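Local atomic coordinates of phenol hydroxylase component phN (Pseudomonas stutzeri, PDB entry 3U52), a protein that probably serves as the diiron-carrying hydroxylase subunit of a multicomponent bacterial phenol hydroxylase, using molecular oxygen to hydroxylate phenol. Residues D281-S292 with E357-Y365. Numbering follows the deposited sequence.
Sequences DYMLPNKVMSWS and EMDWMSEKY
The end of helix 254-283 and the loop leading on into helix 291-310 lie against helix 355-364, with CA-to-CA separations of 8.1 Å for Asp281 and Met361 and for Tyr282 and Glu357 at the helix end, and 6.5 Å for Ser290 and Lys364 in the loop. This interhelical connection belongs to the mainly helical fold of the methane/phenol/alkene hydroxylase family. Lys287 folds its chain onto the indole of Trp360: CG stands 3.6 Å from the centroid of the six-membered ring and 11° off its normal, a CH-pi contact over the face, while Lys364 CG lies over the opposite face, nearer the rim. The bend at chi2 (-65°) lets the remaining methylenes run past the ring and deliver NZ to Glu357. There NZ makes a salt bridge of 2.8 Å to OE2 of Glu357, which receives it on its anti lone pair, and also donates to Asp281 O and Leu284 O; two carbonyls of the helix end and loop start and one carboxylate oxygen of helix 355-364 thus hold the ammonium group. A water donating to both Tyr282 O and Glu357 OE2 adds another link, and Arg92 pairs with the other carboxylate oxygen. Met361 SD sits over a face of the Tyr282 ring, 4.4 Å from its centroid, a Met-aromatic contact; the hydroxyl of Tyr282 bonds onward to Tyr377 and His333. The Asp281 carboxylate bridges the turn, OD2 taking the Trp291 N-H on its syn side at 2.8 Å, whereas OD1 lies 2.5 Å from Tyr365 OH in a weak hydrogen bond and is further bonded to Ser332. Ser290 N-caps helix 291-310, and a water links its OG to Lys364 O. At the start of that helix, Ser292 N donates to Tyr365 OH at 3.2 Å, with an angle of 151° at the hydrogen.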
# COMPACT_ATOMS: atom_id res chain seq x y z
N ASP A 281 25.19 -11.07 -14.57
CA ASP A 281 25.49 -11.58 -15.91
C ASP A 281 24.78 -12.89 -16.19
O ASP A 281 24.36 -13.13 -17.34
CB ASP A 281 26.99 -11.77 -16.13
CG ASP A 281 27.72 -10.47 -16.44
OD1 ASP A 281 28.92 -10.50 -16.68
OD2 ASP A 281 27.08 -9.40 -16.49
N TYR A 282 24.63 -13.75 -15.15
CA TYR A 282 24.12 -15.13 -15.33
C TYR A 282 22.77 -15.49 -14.68
O TYR A 282 21.99 -16.27 -15.25
CB TYR A 282 25.16 -16.15 -14.80
CG TYR A 282 26.36 -16.29 -15.70
CD1 TYR A 282 27.46 -15.41 -15.59
CD2 TYR A 282 26.39 -17.27 -16.68
CE1 TYR A 282 28.56 -15.50 -16.45
CE2 TYR A 282 27.49 -17.40 -17.55
CZ TYR A 282 28.56 -16.53 -17.42
OH TYR A 282 29.61 -16.69 -18.30
N MET A 283 22.52 -14.97 -13.48
CA MET A 283 21.33 -15.40 -12.76
C MET A 283 20.04 -14.67 -13.17
O MET A 283 18.95 -15.16 -12.86
CB MET A 283 21.52 -15.35 -11.25
CG MET A 283 22.66 -16.24 -10.71
SD MET A 283 22.48 -16.11 -8.93
CE MET A 283 23.24 -17.57 -8.31
N LEU A 284 20.16 -13.53 -13.85
CA LEU A 284 18.97 -12.80 -14.30
C LEU A 284 18.53 -13.25 -15.71
O LEU A 284 19.32 -13.11 -16.65
CB LEU A 284 19.21 -11.28 -14.27
CG LEU A 284 19.68 -10.63 -12.95
CD1 LEU A 284 20.04 -9.17 -13.18
CD2 LEU A 284 18.61 -10.78 -11.85
N PRO A 285 17.31 -13.83 -15.85
CA PRO A 285 16.79 -14.19 -17.17
C PRO A 285 16.75 -13.01 -18.15
O PRO A 285 17.26 -13.15 -19.29
CB PRO A 285 15.37 -14.74 -16.86
CG PRO A 285 15.52 -15.34 -15.48
CD PRO A 285 16.42 -14.33 -14.76
N ASN A 286 16.18 -11.87 -17.71
CA ASN A 286 16.29 -10.60 -18.46
C ASN A 286 17.41 -9.75 -17.91
O ASN A 286 17.38 -9.41 -16.72
CB ASN A 286 14.95 -9.82 -18.49
CG ASN A 286 13.79 -10.69 -18.93
OD1 ASN A 286 13.94 -11.48 -19.86
ND2 ASN A 286 12.66 -10.59 -18.25
N LYS A 287 18.35 -9.38 -18.80
CA LYS A 287 19.58 -8.70 -18.41
C LYS A 287 19.35 -7.20 -18.30
O LYS A 287 18.59 -6.63 -19.09
CB LYS A 287 20.71 -8.93 -19.45
CG LYS A 287 20.97 -10.38 -19.89
CD LYS A 287 21.48 -11.31 -18.73
CE LYS A 287 21.48 -12.79 -19.20
NZ LYS A 287 21.78 -13.73 -18.03
N VAL A 288 20.02 -6.57 -17.34
CA VAL A 288 19.98 -5.11 -17.16
C VAL A 288 21.15 -4.49 -17.94
O VAL A 288 20.98 -3.66 -18.85
CB VAL A 288 20.08 -4.70 -15.65
CG1 VAL A 288 19.90 -3.15 -15.49
CG2 VAL A 288 19.03 -5.41 -14.83
N MET A 289 22.35 -4.87 -17.57
CA MET A 289 23.58 -4.42 -18.21
C MET A 289 24.60 -5.47 -17.81
O MET A 289 24.29 -6.33 -16.98
CB MET A 289 24.00 -3.03 -17.75
CG MET A 289 24.47 -2.95 -16.30
SD MET A 289 24.65 -1.25 -15.67
CE MET A 289 23.36 -1.39 -14.42
N SER A 290 25.78 -5.44 -18.42
CA SER A 290 26.76 -6.43 -18.04
C SER A 290 27.53 -5.93 -16.83
O SER A 290 27.51 -4.72 -16.54
CB SER A 290 27.74 -6.68 -19.19
OG SER A 290 28.46 -5.49 -19.49
N TRP A 291 28.24 -6.83 -16.14
CA TRP A 291 29.12 -6.40 -15.05
C TRP A 291 30.15 -5.41 -15.58
O TRP A 291 30.47 -4.40 -14.95
CB TRP A 291 29.86 -7.59 -14.44
CG TRP A 291 30.99 -7.14 -13.53
CD1 TRP A 291 32.30 -7.19 -13.78
CD2 TRP A 291 30.85 -6.57 -12.21
NE1 TRP A 291 33.02 -6.68 -12.70
CE2 TRP A 291 32.14 -6.30 -11.73
CE3 TRP A 291 29.74 -6.26 -11.40
CZ2 TRP A 291 32.37 -5.75 -10.45
CZ3 TRP A 291 29.96 -5.71 -10.14
CH2 TRP A 291 31.26 -5.47 -9.68
N SER A 292 30.67 -5.67 -16.77
CA SER A 292 31.69 -4.81 -17.32
C SER A 292 31.16 -3.33 -17.49
O SER A 292 31.81 -2.33 -17.11
CB SER A 292 32.11 -5.43 -18.66
OG SER A 292 33.00 -4.55 -19.29
N GLU A 357 21.58 -16.08 -24.32
CA GLU A 357 22.38 -15.45 -23.28
C GLU A 357 23.84 -15.45 -23.67
O GLU A 357 24.54 -14.47 -23.52
CB GLU A 357 22.17 -16.19 -21.97
CG GLU A 357 20.75 -16.11 -21.43
CD GLU A 357 20.60 -16.84 -20.08
OE1 GLU A 357 20.37 -18.09 -20.06
OE2 GLU A 357 20.74 -16.17 -19.04
N MET A 358 24.30 -16.56 -24.22
CA MET A 358 25.66 -16.62 -24.70
C MET A 358 25.99 -15.65 -25.82
O MET A 358 27.10 -15.07 -25.83
CB MET A 358 26.02 -18.04 -25.07
CG MET A 358 26.47 -18.84 -23.81
SD MET A 358 26.82 -20.54 -24.03
CE MET A 358 28.27 -20.59 -25.08
N ASP A 359 25.07 -15.47 -26.78
CA ASP A 359 25.30 -14.44 -27.81
C ASP A 359 25.31 -13.02 -27.21
O ASP A 359 26.09 -12.18 -27.65
CB ASP A 359 24.28 -14.54 -28.96
CG ASP A 359 24.29 -15.93 -29.64
OD1 ASP A 359 25.26 -16.72 -29.46
OD2 ASP A 359 23.29 -16.25 -30.33
N TRP A 360 24.46 -12.77 -26.21
CA TRP A 360 24.54 -11.49 -25.43
C TRP A 360 25.90 -11.36 -24.76
O TRP A 360 26.54 -10.32 -24.82
CB TRP A 360 23.42 -11.43 -24.37
CG TRP A 360 23.41 -10.18 -23.45
CD1 TRP A 360 22.83 -8.98 -23.70
CD2 TRP A 360 23.99 -10.06 -22.13
NE1 TRP A 360 23.00 -8.10 -22.63
CE2 TRP A 360 23.71 -8.75 -21.65
CE3 TRP A 360 24.68 -10.95 -21.29
CZ2 TRP A 360 24.13 -8.31 -20.40
CZ3 TRP A 360 25.11 -10.49 -20.02
CH2 TRP A 360 24.82 -9.20 -19.59
N MET A 361 26.38 -12.43 -24.15
CA MET A 361 27.77 -12.42 -23.59
C MET A 361 28.91 -12.13 -24.57
O MET A 361 29.81 -11.37 -24.22
CB MET A 361 28.08 -13.72 -22.85
CG MET A 361 28.15 -13.54 -21.36
SD MET A 361 26.90 -14.43 -20.46
CE MET A 361 27.31 -16.12 -20.76
N SER A 362 28.88 -12.73 -25.77
CA SER A 362 29.84 -12.45 -26.85
C SER A 362 29.89 -10.94 -27.21
O SER A 362 30.97 -10.36 -27.38
CB SER A 362 29.43 -13.24 -28.10
OG SER A 362 29.39 -14.62 -27.85
N GLU A 363 28.72 -10.32 -27.31
CA GLU A 363 28.56 -8.88 -27.53
C GLU A 363 29.05 -8.00 -26.35
O GLU A 363 29.79 -7.04 -26.56
CB GLU A 363 27.08 -8.61 -27.82
CG GLU A 363 26.75 -7.29 -28.45
CD GLU A 363 25.24 -7.14 -28.55
OE1 GLU A 363 24.64 -7.71 -29.51
OE2 GLU A 363 24.65 -6.48 -27.64
N LYS A 364 28.67 -8.34 -25.13
CA LYS A 364 29.15 -7.56 -23.97
C LYS A 364 30.63 -7.78 -23.64
O LYS A 364 31.27 -6.90 -23.06
CB LYS A 364 28.25 -7.81 -22.75
CG LYS A 364 26.74 -7.38 -22.92
CD LYS A 364 26.60 -5.92 -23.31
CE LYS A 364 25.16 -5.52 -23.56
NZ LYS A 364 25.16 -4.11 -24.05
N TYR A 365 31.16 -8.96 -24.00
CA TYR A 365 32.53 -9.37 -23.72
C TYR A 365 33.29 -9.76 -25.02
O TYR A 365 33.67 -10.94 -25.22
CB TYR A 365 32.54 -10.52 -22.69
CG TYR A 365 32.00 -10.08 -21.38
CD1 TYR A 365 30.66 -10.27 -21.06
CD2 TYR A 365 32.80 -9.42 -20.45
CE1 TYR A 365 30.13 -9.81 -19.84
CE2 TYR A 365 32.27 -9.00 -19.21
CZ TYR A 365 30.95 -9.18 -18.93
OH TYR A 365 30.39 -8.76 -17.73
O HOH W 1 22.34 -17.57 -17.57
O HOH W 2 29.99 -5.05 -21.62